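Local coordinates for cell division GTPase FtsZ, diverged (Clostridium botulinum C, PDB 3V3T), which is a divergent, TubZ-like member of the tubulin/FtsZ superfamily, whose fold joins a nucleotide-binding-type N-terminal domain to a smaller C-terminal domain, at residues D21-L24 / D29-A32; S160-D165 / T181-F186; M187-S192 / G249-R254; V226-S231 / E259-I264. The protein carries 1 engineered substitution. All coordinates share one frame; numbering follows the deposited sequence.

Contacts 1 and 2 lie in the interior of the N-terminal half and meet through the helix 172-187: Phe-183 of contact 2 packs on Leu-23 and Tyr-30 of contact 1. Both rely on aromatic rings, one beneath a leucine methyl, the other in an edge-to-face pair. Contact 3 is also buried but farther from the centre of the chain, where the loop after that same helix meets strand 247-252 through a single methionine. Contact 4 is partly buried, a purely aliphatic meeting of two helices in the C-terminal domain, and reaches contact 3 through Ile-250 and Ile-261. Contacts 1 and 4 stand farthest apart, with centres about 30 Å from each other.

Contact 1: residues D21-L24 / D29-A32; sequences DTLL and DYNA
Leu-23 lies over the ring of Tyr-30 where helix 14-26 turns back into strand 31-36, the closing half of a beta-alpha-beta unit that starts with strand 7-11 in the Rossmann-like N-terminal domain. The tight part of the contact is made by Leu-23, Leu-24, Tyr-30 and Ala-32 together. CD2 of Leu-23 sits 4.2 Å from the centroid of the Tyr-30 ring and only 15° off its normal, a CH-pi contact shifted somewhat toward the rim. The other methyl, Leu-23 CD1, overhangs the rim on the same face, 3.7 Å from Tyr-30 CE2. With CG anti to the backbone N (chi1 173°), the Leu-23 side chain reaches across the ring at about a right angle to the tyrosine's long direction. The hydroxyl of Tyr-30 is held beyond the two segments by a hydrogen bond to Asn-184 OD1, which fixes the far end of the ring against helix 172-187.

Leu-24, though partly exposed, packs just as closely with its methyls. Its CD2 arrives at the edge of the ring, near the plane, 3.9 Å from Tyr-30 CB, and makes the shortest approach of the contact, 3.6 Å from Leu-24 CD2 to Tyr-30 O. The loose side is the outer rim: Asp-29 is exposed, and Asn-31 turns its CB away from the helix, giving its ND2 to the carbonyl of Ile-7. On the strand itself, Ala-32 turns back inward, and its CB meets Leu-24 CD1 at 3.9 Å.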
loop_
_atom_site.group_PDB
_atom_site.type_symbol
_atom_site.label_atom_id
_atom_site.label_comp_id
_atom_site.label_asym_id
_atom_site.label_seq_id
_atom_site.Cartn_x
_atom_site.Cartn_y
_atom_site.Cartn_z
ATOM N N ASP A 21 5.293 -5.292 10.236
ATOM C CA ASP A 21 6.373 -5.605 11.160
ATOM C C ASP A 21 7.691 -5.032 10.640
ATOM O O ASP A 21 8.486 -4.479 11.397
ATOM C CB ASP A 21 6.491 -7.120 11.301
ATOM C CG ASP A 21 7.232 -7.535 12.545
ATOM O OD1 ASP A 21 7.198 -6.772 13.533
ATOM O OD2 ASP A 21 7.833 -8.632 12.540
ATOM N N THR A 22 7.928 -5.170 9.339
ATOM C CA THR A 22 9.143 -4.620 8.735
ATOM C C THR A 22 9.164 -3.098 8.830
ATOM O O THR A 22 10.164 -2.510 9.232
ATOM C CB THR A 22 9.288 -5.051 7.258
ATOM O OG1 THR A 22 9.542 -6.456 7.208
ATOM C CG2 THR A 22 10.440 -4.311 6.581
ATOM N N LEU A 23 8.056 -2.460 8.468
ATOM C CA LEU A 23 7.966 -1.005 8.580
ATOM C C LEU A 23 8.275 -0.512 9.998
ATOM O O LEU A 23 9.059 0.424 10.185
ATOM C CB LEU A 23 6.596 -0.505 8.118
ATOM C CG LEU A 23 6.308 0.984 8.328
ATOM C CD1 LEU A 23 7.411 1.859 7.728
ATOM C CD2 LEU A 23 4.936 1.356 7.752
ATOM N N LEU A 24 7.679 -1.152 11.000
ATOM C CA LEU A 24 7.878 -0.723 12.380
ATOM C C LEU A 24 9.339 -0.885 12.833
ATOM O O LEU A 24 9.797 -0.176 13.726
ATOM C CB LEU A 24 6.916 -1.454 13.327
ATOM C CG LEU A 24 5.432 -1.074 13.215
ATOM C CD1 LEU A 24 4.558 -1.999 14.061
ATOM C CD2 LEU A 24 5.233 0.376 13.644
ATOM N N ASP A 29 7.106 4.866 14.992
ATOM C CA ASP A 29 6.210 5.977 15.249
ATOM C C ASP A 29 4.786 5.702 14.753
ATOM O O ASP A 29 3.849 6.408 15.129
ATOM C CB ASP A 29 6.761 7.250 14.616
ATOM C CG ASP A 29 8.107 7.639 15.181
ATOM O OD1 ASP A 29 8.457 7.142 16.271
ATOM O OD2 ASP A 29 8.812 8.446 14.544
ATOM N N TYR A 30 4.624 4.670 13.925
ATOM C CA TYR A 30 3.301 4.277 13.436
ATOM C C TYR A 30 2.557 3.430 14.475
ATOM O O TYR A 30 3.171 2.809 15.347
ATOM C CB TYR A 30 3.414 3.488 12.123
ATOM C CG TYR A 30 4.235 4.186 11.076
ATOM C CD1 TYR A 30 3.670 5.138 10.242
ATOM C CD2 TYR A 30 5.590 3.894 10.922
ATOM C CE1 TYR A 30 4.430 5.792 9.299
ATOM C CE2 TYR A 30 6.352 4.537 9.976
ATOM C CZ TYR A 30 5.771 5.484 9.178
ATOM O OH TYR A 30 6.534 6.120 8.240
ATOM N N ASN A 31 1.233 3.408 14.370
ATOM C CA ASN A 31 0.402 2.508 15.162
ATOM C C ASN A 31 -0.039 1.311 14.323
ATOM O O ASN A 31 -0.154 1.414 13.098
ATOM C CB ASN A 31 -0.838 3.239 15.659
ATOM C CG ASN A 31 -0.512 4.534 16.376
ATOM O OD1 ASN A 31 0.035 4.531 17.481
ATOM N ND2 ASN A 31 -0.868 5.651 15.757
ATOM N N ALA A 32 -0.319 0.187 14.978
ATOM C CA ALA A 32 -0.625 -1.044 14.263
ATOM C C ALA A 32 -1.400 -2.005 15.143
ATOM O O ALA A 32 -1.108 -2.152 16.321
ATOM C CB ALA A 32 0.677 -1.722 13.758
#

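Contact 2: residues S160-D165 / T181-F186; sequences SIYLLD and TLFNDF
Tyr-162 reaches from strand 160-165 to helix 172-187 and finds Phe-183 and Phe-186 there, one turn apart on the helix face. Its CB already points at the helix, and with CG anti to the carbonyl carbon (chi1 -58°) the ring continues outward from the strand to span the gap between backbones whose nearest CA atoms, those of Tyr-162 and Phe-183, are 9.9 Å apart. CB and the near half of the ring lie short of the helix; contact starts farther out. CE1 is the first ring atom to arrive, 4.0 Å from Phe-183 CE1. Next comes CZ, at 3.9 Å from the same Phe-183 CE1. The hydroxyl goes farthest: OH lies 3.8 Å from Phe-183 CE1, in the plane of that ring and at its edge, and 4.2 Å from Phe-186 CE2, again near the ring plane. The oxygen thus looks at the C-H rims of two phenylalanines, an approach that may be mildly favourable electrostatically, although neither ring offers it a hydrogen bond.

Seen as whole rings, Tyr-162 and Phe-183 make an offset edge-to-face pair, with the edge of the phenylalanine toward the tyrosine face, centroids 5.7 Å apart and planes at 75°. By its place after strand 160-165, helix 172-187 probably corresponds to the long central helix of tubulin and FtsZ, which runs between the two domains. Tyr-162 is flanked by Val-126 of strand 122-129 and Asn-213 of strand 211-217, while Phe-183 also packs on Leu-23 of helix 14-26.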
loop_
_atom_site.group_PDB
_atom_site.type_symbol
_atom_site.label_atom_id
_atom_site.label_comp_id
_atom_site.label_asym_id
_atom_site.label_seq_id
_atom_site.Cartn_x
_atom_site.Cartn_y
_atom_site.Cartn_z
ATOM N N SER A 160 -7.510 5.019 -0.687
ATOM C CA SER A 160 -6.238 5.148 -1.372
ATOM C C SER A 160 -5.631 3.744 -1.455
ATOM O O SER A 160 -5.848 2.911 -0.583
ATOM C CB SER A 160 -5.346 6.154 -0.659
ATOM O OG SER A 160 -4.945 5.651 0.584
ATOM N N ILE A 161 -4.939 3.450 -2.544
ATOM C CA ILE A 161 -4.492 2.086 -2.806
ATOM C C ILE A 161 -2.983 2.097 -3.068
ATOM O O ILE A 161 -2.510 2.886 -3.881
ATOM C CB ILE A 161 -5.210 1.496 -4.056
ATOM C CG1 ILE A 161 -6.695 1.269 -3.780
ATOM C CG2 ILE A 161 -4.556 0.187 -4.502
ATOM C CD1 ILE A 161 -7.499 0.880 -5.024
ATOM N N TYR A 162 -2.235 1.249 -2.366
ATOM C CA TYR A 162 -0.816 1.082 -2.639
ATOM C C TYR A 162 -0.678 -0.349 -3.128
ATOM O O TYR A 162 -0.717 -1.277 -2.333
ATOM C CB TYR A 162 0.032 1.285 -1.375
ATOM C CG TYR A 162 -0.121 2.635 -0.686
ATOM C CD1 TYR A 162 0.867 3.606 -0.799
ATOM C CD2 TYR A 162 -1.246 2.931 0.094
ATOM C CE1 TYR A 162 0.746 4.831 -0.175
ATOM C CE2 TYR A 162 -1.379 4.172 0.727
ATOM C CZ TYR A 162 -0.371 5.111 0.588
ATOM O OH TYR A 162 -0.455 6.337 1.191
ATOM N N LEU A 163 -0.561 -0.525 -4.440
ATOM C CA LEU A 163 -0.617 -1.850 -5.034
ATOM C C LEU A 163 0.791 -2.295 -5.376
ATOM O O LEU A 163 1.440 -1.702 -6.258
ATOM C CB LEU A 163 -1.479 -1.829 -6.308
ATOM C CG LEU A 163 -1.882 -3.204 -6.862
ATOM C CD1 LEU A 163 -2.565 -4.004 -5.752
ATOM C CD2 LEU A 163 -2.818 -3.107 -8.099
ATOM N N LEU A 164 1.247 -3.338 -4.687
ATOM C CA LEU A 164 2.609 -3.867 -4.840
ATOM C C LEU A 164 2.614 -5.134 -5.687
ATOM O O LEU A 164 1.617 -5.866 -5.727
ATOM C CB LEU A 164 3.229 -4.160 -3.463
ATOM C CG LEU A 164 3.218 -3.021 -2.442
ATOM C CD1 LEU A 164 3.926 -3.422 -1.157
ATOM C CD2 LEU A 164 3.877 -1.776 -3.026
ATOM N N ASP A 165 3.742 -5.407 -6.341
ATOM C CA ASP A 165 3.828 -6.522 -7.277
ATOM C C ASP A 165 5.034 -7.436 -6.990
ATOM O O ASP A 165 6.181 -7.079 -7.268
ATOM C CB ASP A 165 3.899 -5.981 -8.708
ATOM C CG ASP A 165 3.886 -7.078 -9.763
ATOM O OD1 ASP A 165 3.994 -8.276 -9.406
ATOM O OD2 ASP A 165 3.771 -6.732 -10.963
ATOM N N THR A 181 10.726 1.270 3.361
ATOM C CA THR A 181 11.638 2.391 3.171
ATOM C C THR A 181 10.961 3.512 2.386
ATOM O O THR A 181 11.025 4.683 2.775
ATOM C CB THR A 181 12.945 1.945 2.490
ATOM O OG1 THR A 181 13.580 0.967 3.314
ATOM C CG2 THR A 181 13.903 3.122 2.299
ATOM N N LEU A 182 10.290 3.160 1.295
ATOM C CA LEU A 182 9.677 4.186 0.456
ATOM C C LEU A 182 8.578 4.916 1.219
ATOM O O LEU A 182 8.461 6.135 1.155
ATOM C CB LEU A 182 9.132 3.589 -0.836
ATOM C CG LEU A 182 10.180 3.094 -1.834
ATOM C CD1 LEU A 182 9.500 2.354 -2.972
ATOM C CD2 LEU A 182 10.989 4.258 -2.370
ATOM N N PHE A 183 7.772 4.174 1.954
ATOM C CA PHE A 183 6.680 4.801 2.673
ATOM C C PHE A 183 7.182 5.707 3.793
ATOM O O PHE A 183 6.713 6.829 3.962
ATOM C CB PHE A 183 5.733 3.747 3.239
ATOM C CG PHE A 183 4.495 4.326 3.807
ATOM C CD1 PHE A 183 3.436 4.664 2.978
ATOM C CD2 PHE A 183 4.376 4.537 5.172
ATOM C CE1 PHE A 183 2.263 5.204 3.515
ATOM C CE2 PHE A 183 3.217 5.070 5.703
ATOM C CZ PHE A 183 2.160 5.403 4.864
ATOM N N ASN A 184 8.136 5.212 4.564
ATOM C CA ASN A 184 8.720 6.016 5.617
ATOM C C ASN A 184 9.467 7.244 5.068
ATOM O O ASN A 184 9.404 8.330 5.653
ATOM C CB ASN A 184 9.619 5.159 6.512
ATOM C CG ASN A 184 10.079 5.898 7.739
ATOM O OD1 ASN A 184 9.272 6.274 8.596
ATOM N ND2 ASN A 184 11.384 6.119 7.837
ATOM N N ASP A 185 10.157 7.083 3.941
ATOM C CA ASP A 185 10.811 8.228 3.295
ATOM C C ASP A 185 9.765 9.249 2.879
ATOM O O ASP A 185 9.946 10.449 3.063
ATOM C CB ASP A 185 11.611 7.791 2.071
ATOM C CG ASP A 185 12.888 7.075 2.440
ATOM O OD1 ASP A 185 13.291 7.139 3.624
ATOM O OD2 ASP A 185 13.484 6.451 1.545
ATOM N N PHE A 186 8.661 8.752 2.328
ATOM C CA PHE A 186 7.528 9.591 1.964
ATOM C C PHE A 186 7.047 10.425 3.168
ATOM O O PHE A 186 6.973 11.650 3.096
ATOM C CB PHE A 186 6.436 8.700 1.353
ATOM C CG PHE A 186 5.070 9.298 1.355
ATOM C CD1 PHE A 186 4.880 10.632 1.077
ATOM C CD2 PHE A 186 3.963 8.501 1.612
ATOM C CE1 PHE A 186 3.610 11.164 1.075
ATOM C CE2 PHE A 186 2.696 9.028 1.600
ATOM C CZ PHE A 186 2.517 10.361 1.332
#

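Contact 3: residues M187-S192 / G249-R254; sequences MNMSES and GISTTR
The loop after helix 172-187, probably the central helix of the tubulin/FtsZ fold, comes down on strand 247-252 of the C-terminal domain, and Met-189 makes the contact for it against Gly-249, Ile-250 and Ser-251. The side chain leaves the backbone extended and then bends at its last torsion (chi3 81°), which lays the terminal methyl on the strand. Met-189 CE is 3.8 Å from Gly-249 C and 3.7 Å from Ile-250 C, so it covers main chain as much as side chain. Its approach to Ser-251 is tighter still: Met-189 CE stands 3.3 Å from Ser-251 CB, short enough for the exact placing of the methyl to be doubtful. Higher up the side chain, Met-189 CG adds a relaxed touch at 3.9 Å to Ser-251 CB. The methyl meets the CB of the serine, while its OG is hydrogen-bonded to Asn-276 ND2.

At the end of the strand, Thr-252 OG1 donates to Arg-254 O at 2.8 Å across the turn that follows. Met-189 is backed by Ile-203 of helix 200-208 and by Val-198. Strand 247-252 runs between antiparallel strand 281-287 and parallel strand 270-275, and Ile-250, pointing away from Met-189, packs on helix 258-265.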
loop_
_atom_site.group_PDB
_atom_site.type_symbol
_atom_site.label_atom_id
_atom_site.label_comp_id
_atom_site.label_asym_id
_atom_site.label_seq_id
_atom_site.Cartn_x
_atom_site.Cartn_y
_atom_site.Cartn_z
ATOM N N MET A 187 6.780 9.768 4.290
ATOM C CA MET A 187 6.403 10.476 5.511
ATOM C C MET A 187 7.472 11.441 6.042
ATOM O O MET A 187 7.159 12.345 6.811
ATOM C CB MET A 187 6.039 9.472 6.604
ATOM C CG MET A 187 4.861 8.585 6.254
ATOM S SD MET A 187 3.336 9.544 6.086
ATOM C CE MET A 187 3.439 10.127 4.406
ATOM N N ASN A 188 8.732 11.255 5.660
ATOM C CA ASN A 188 9.788 12.152 6.154
ATOM C C ASN A 188 10.060 13.398 5.301
ATOM O O ASN A 188 11.021 14.119 5.565
ATOM C CB ASN A 188 11.109 11.399 6.338
ATOM C CG ASN A 188 11.096 10.470 7.528
ATOM O OD1 ASN A 188 10.346 10.667 8.490
ATOM N ND2 ASN A 188 11.946 9.453 7.479
ATOM N N MET A 189 9.243 13.647 4.278
ATOM C CA MET A 189 9.475 14.776 3.381
ATOM C C MET A 189 9.283 16.114 4.080
ATOM O O MET A 189 9.637 17.162 3.535
ATOM C CB MET A 189 8.569 14.701 2.152
ATOM C CG MET A 189 8.919 13.589 1.193
ATOM S SD MET A 189 7.645 13.375 -0.054
ATOM C CE MET A 189 8.075 14.669 -1.210
ATOM N N SER A 190 8.724 16.081 5.286
ATOM C CA SER A 190 8.524 17.313 6.051
ATOM C C SER A 190 9.715 17.680 6.934
ATOM O O SER A 190 9.748 18.779 7.490
ATOM C CB SER A 190 7.243 17.247 6.890
ATOM O OG SER A 190 7.125 15.994 7.545
ATOM N N GLU A 191 10.691 16.781 7.062
ATOM C CA GLU A 191 11.863 17.052 7.890
ATOM C C GLU A 191 12.455 18.420 7.552
ATOM O O GLU A 191 12.824 18.680 6.405
ATOM C CB GLU A 191 12.907 15.942 7.735
ATOM C CG GLU A 191 12.474 14.611 8.344
ATOM C CD GLU A 191 13.455 13.478 8.074
ATOM O OE1 GLU A 191 14.161 13.523 7.042
ATOM O OE2 GLU A 191 13.514 12.540 8.897
ATOM N N SER A 192 12.537 19.286 8.562
ATOM C CA SER A 192 12.976 20.668 8.369
ATOM C C SER A 192 14.168 20.793 7.419
ATOM O O SER A 192 15.053 19.935 7.383
ATOM C CB SER A 192 13.274 21.351 9.710
ATOM O OG SER A 192 14.459 20.847 10.301
ATOM N N GLY A 249 3.930 14.829 -5.074
ATOM C CA GLY A 249 4.875 15.375 -4.119
ATOM C C GLY A 249 6.296 15.141 -4.586
ATOM O O GLY A 249 6.647 14.032 -4.998
ATOM N N ILE A 250 7.115 16.185 -4.535
ATOM C CA ILE A 250 8.483 16.101 -5.024
ATOM C C ILE A 250 9.449 16.647 -3.984
ATOM O O ILE A 250 9.386 17.819 -3.634
ATOM C CB ILE A 250 8.649 16.904 -6.332
ATOM C CG1 ILE A 250 7.777 16.308 -7.440
ATOM C CG2 ILE A 250 10.111 16.943 -6.779
ATOM C CD1 ILE A 250 7.681 17.189 -8.659
ATOM N N SER A 251 10.341 15.796 -3.488
ATOM C CA SER A 251 11.406 16.254 -2.598
ATOM C C SER A 251 12.773 15.771 -3.093
ATOM O O SER A 251 13.025 14.564 -3.177
ATOM C CB SER A 251 11.159 15.801 -1.162
ATOM O OG SER A 251 12.209 16.228 -0.310
ATOM N N THR A 252 13.649 16.721 -3.402
ATOM C CA THR A 252 14.902 16.423 -4.079
ATOM C C THR A 252 16.093 17.121 -3.432
ATOM O O THR A 252 15.951 18.190 -2.841
ATOM C CB THR A 252 14.812 16.864 -5.542
ATOM O OG1 THR A 252 14.420 18.242 -5.593
ATOM C CG2 THR A 252 13.759 16.023 -6.270
ATOM N N THR A 253 17.268 16.513 -3.554
ATOM C CA THR A 253 18.482 17.066 -2.960
ATOM C C THR A 253 18.939 18.355 -3.638
ATOM O O THR A 253 19.555 19.212 -2.998
ATOM C CB THR A 253 19.638 16.054 -2.977
ATOM O OG1 THR A 253 19.796 15.529 -4.301
ATOM C CG2 THR A 253 19.353 14.915 -2.020
ATOM N N ARG A 254 18.644 18.490 -4.928
ATOM C CA ARG A 254 19.000 19.703 -5.667
ATOM C C ARG A 254 17.780 20.277 -6.374
ATOM O O ARG A 254 16.706 19.683 -6.350
ATOM C CB ARG A 254 20.084 19.411 -6.708
ATOM C CG ARG A 254 20.961 18.206 -6.404
ATOM C CD ARG A 254 22.083 18.079 -7.437
ATOM N NE ARG A 254 22.934 16.916 -7.194
ATOM C CZ ARG A 254 24.182 16.798 -7.641
ATOM N NH1 ARG A 254 24.730 17.777 -8.349
ATOM N NH2 ARG A 254 24.884 15.704 -7.373
#

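Contact 4: residues V226-S231 / E259-I264; sequences VALAKS and EAIKSI
Leu-228 and Ile-261 both hold their chains anti to the carbonyl carbon, with chi1 of -85° and -67° for CG and CG1, and this brings the end of the leucine against the flank of the isoleucine. One methyl makes the closest touches: Leu-228 CD1 lies 3.6 Å from Ile-261 CG1 and 3.8 Å from Ile-261 CG2. Leu-228 CD1 also stands 3.9 Å from Ile-261 CB, so it rests where the two branches diverge rather than against one tip. The CB of Leu-228 points toward the other helix, whereas that of Ile-261 does not; the leucine therefore comes across the gap and the isoleucine receives it from the side.

The two helices, 224-233 and 258-265, belong to the C-terminal domain of the tubulin/FtsZ fold. Strand 247-252 separates them in the chain, and helix 258-265 is the crossover from that strand to its parallel neighbour 270-275. The axes of segments 226-231 and 259-264 pass 9.6 Å apart, crossing at -31° and running in broadly the same direction.

One turn beyond Ile-261, Ile-264 points across the gap and buries more of itself against the leucine's helix than Ile-261 does. It applies its CG2 methyl to the base of the leucine, 4.0 Å from Leu-228 CB. Ile-264 CG2 is also 4.0 Å from Ala-229 N, which puts it over the backbone of helix 224-233. This end is partly exposed, while the Leu-228 and Ile-261 end is buried: Leu-228 also packs on Phe-218, and Ile-261 on Ile-224 and on Ile-250 of strand 247-252.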
loop_
_atom_site.group_PDB
_atom_site.type_symbol
_atom_site.label_atom_id
_atom_site.label_comp_id
_atom_site.label_asym_id
_atom_site.label_seq_id
_atom_site.Cartn_x
_atom_site.Cartn_y
_atom_site.Cartn_z
ATOM N N VAL A 226 16.003 9.843 -17.401
ATOM C CA VAL A 226 16.542 8.489 -17.418
ATOM C C VAL A 226 16.456 7.837 -16.039
ATOM O O VAL A 226 16.076 6.677 -15.916
ATOM C CB VAL A 226 18.017 8.450 -17.939
ATOM C CG1 VAL A 226 18.571 7.029 -17.919
ATOM C CG2 VAL A 226 18.097 9.037 -19.332
ATOM N N ALA A 227 16.806 8.586 -15.003
ATOM C CA ALA A 227 16.775 8.055 -13.644
ATOM C C ALA A 227 15.359 7.654 -13.222
ATOM O O ALA A 227 15.170 6.657 -12.538
ATOM C CB ALA A 227 17.350 9.053 -12.668
ATOM N N LEU A 228 14.367 8.434 -13.626
ATOM C CA LEU A 228 12.988 8.155 -13.225
ATOM C C LEU A 228 12.428 6.987 -14.020
ATOM O O LEU A 228 11.611 6.203 -13.520
ATOM C CB LEU A 228 12.105 9.401 -13.384
ATOM C CG LEU A 228 12.192 10.292 -12.147
ATOM C CD1 LEU A 228 11.569 11.648 -12.379
ATOM C CD2 LEU A 228 11.531 9.576 -10.978
ATOM N N ALA A 229 12.885 6.866 -15.258
ATOM C CA ALA A 229 12.482 5.752 -16.093
ATOM C C ALA A 229 12.988 4.437 -15.501
ATOM O O ALA A 229 12.251 3.460 -15.431
ATOM C CB ALA A 229 12.987 5.948 -17.513
ATOM N N LYS A 230 14.244 4.420 -15.068
ATOM C CA LYS A 230 14.802 3.268 -14.366
ATOM C C LYS A 230 13.967 2.984 -13.117
ATOM O O LYS A 230 13.564 1.849 -12.854
ATOM C CB LYS A 230 16.254 3.570 -13.979
ATOM C CG LYS A 230 16.975 2.469 -13.229
ATOM C CD LYS A 230 18.456 2.805 -13.089
ATOM C CE LYS A 230 19.147 1.862 -12.124
ATOM N NZ LYS A 230 19.094 0.449 -12.592
ATOM N N SER A 231 13.689 4.042 -12.361
ATOM C CA SER A 231 12.911 3.924 -11.145
ATOM C C SER A 231 11.528 3.290 -11.385
ATOM O O SER A 231 11.115 2.383 -10.651
ATOM C CB SER A 231 12.788 5.292 -10.477
ATOM O OG SER A 231 11.964 5.204 -9.335
ATOM N N GLU A 259 9.029 19.842 -14.766
ATOM C CA GLU A 259 8.298 19.477 -15.977
ATOM C C GLU A 259 8.793 18.154 -16.570
ATOM O O GLU A 259 8.029 17.426 -17.197
ATOM C CB GLU A 259 8.354 20.590 -17.028
ATOM C CG GLU A 259 7.115 20.632 -17.914
ATOM C CD GLU A 259 5.837 20.883 -17.115
ATOM O OE1 GLU A 259 5.908 21.547 -16.054
ATOM O OE2 GLU A 259 4.762 20.415 -17.550
ATOM N N ALA A 260 10.070 17.845 -16.373
ATOM C CA ALA A 260 10.620 16.586 -16.859
ATOM C C ALA A 260 10.172 15.397 -16.005
ATOM O O ALA A 260 10.057 14.283 -16.500
ATOM C CB ALA A 260 12.145 16.656 -16.929
ATOM N N ILE A 261 9.931 15.631 -14.720
ATOM C CA ILE A 261 9.456 14.572 -13.843
ATOM C C ILE A 261 8.033 14.217 -14.219
ATOM O O ILE A 261 7.686 13.047 -14.309
ATOM C CB ILE A 261 9.491 14.991 -12.354
ATOM C CG1 ILE A 261 10.937 15.183 -11.883
ATOM C CG2 ILE A 261 8.740 13.966 -11.475
ATOM C CD1 ILE A 261 11.054 15.672 -10.466
ATOM N N LYS A 262 7.210 15.239 -14.425
ATOM C CA LYS A 262 5.827 15.043 -14.837
ATOM C C LYS A 262 5.799 14.315 -16.176
ATOM O O LYS A 262 4.912 13.507 -16.455
ATOM C CB LYS A 262 5.120 16.395 -14.949
ATOM C CG LYS A 262 4.945 17.117 -13.619
ATOM C CD LYS A 262 4.389 18.519 -13.812
ATOM C CE LYS A 262 4.229 19.231 -12.476
ATOM N NZ LYS A 262 3.819 20.663 -12.608
ATOM N N SER A 263 6.801 14.593 -16.996
ATOM C CA SER A 263 6.893 13.979 -18.307
ATOM C C SER A 263 7.012 12.459 -18.191
ATOM O O SER A 263 6.438 11.708 -18.988
ATOM C CB SER A 263 8.079 14.562 -19.075
ATOM O OG SER A 263 8.269 13.883 -20.300
ATOM N N ILE A 264 7.752 12.000 -17.194
ATOM C CA ILE A 264 7.959 10.567 -17.050
ATOM C C ILE A 264 6.920 9.922 -16.135
ATOM O O ILE A 264 6.480 8.800 -16.377
ATOM C CB ILE A 264 9.363 10.251 -16.524
ATOM C CG1 ILE A 264 10.429 10.784 -17.484
ATOM C CG2 ILE A 264 9.543 8.752 -16.378
ATOM C CD1 ILE A 264 10.527 9.977 -18.744
#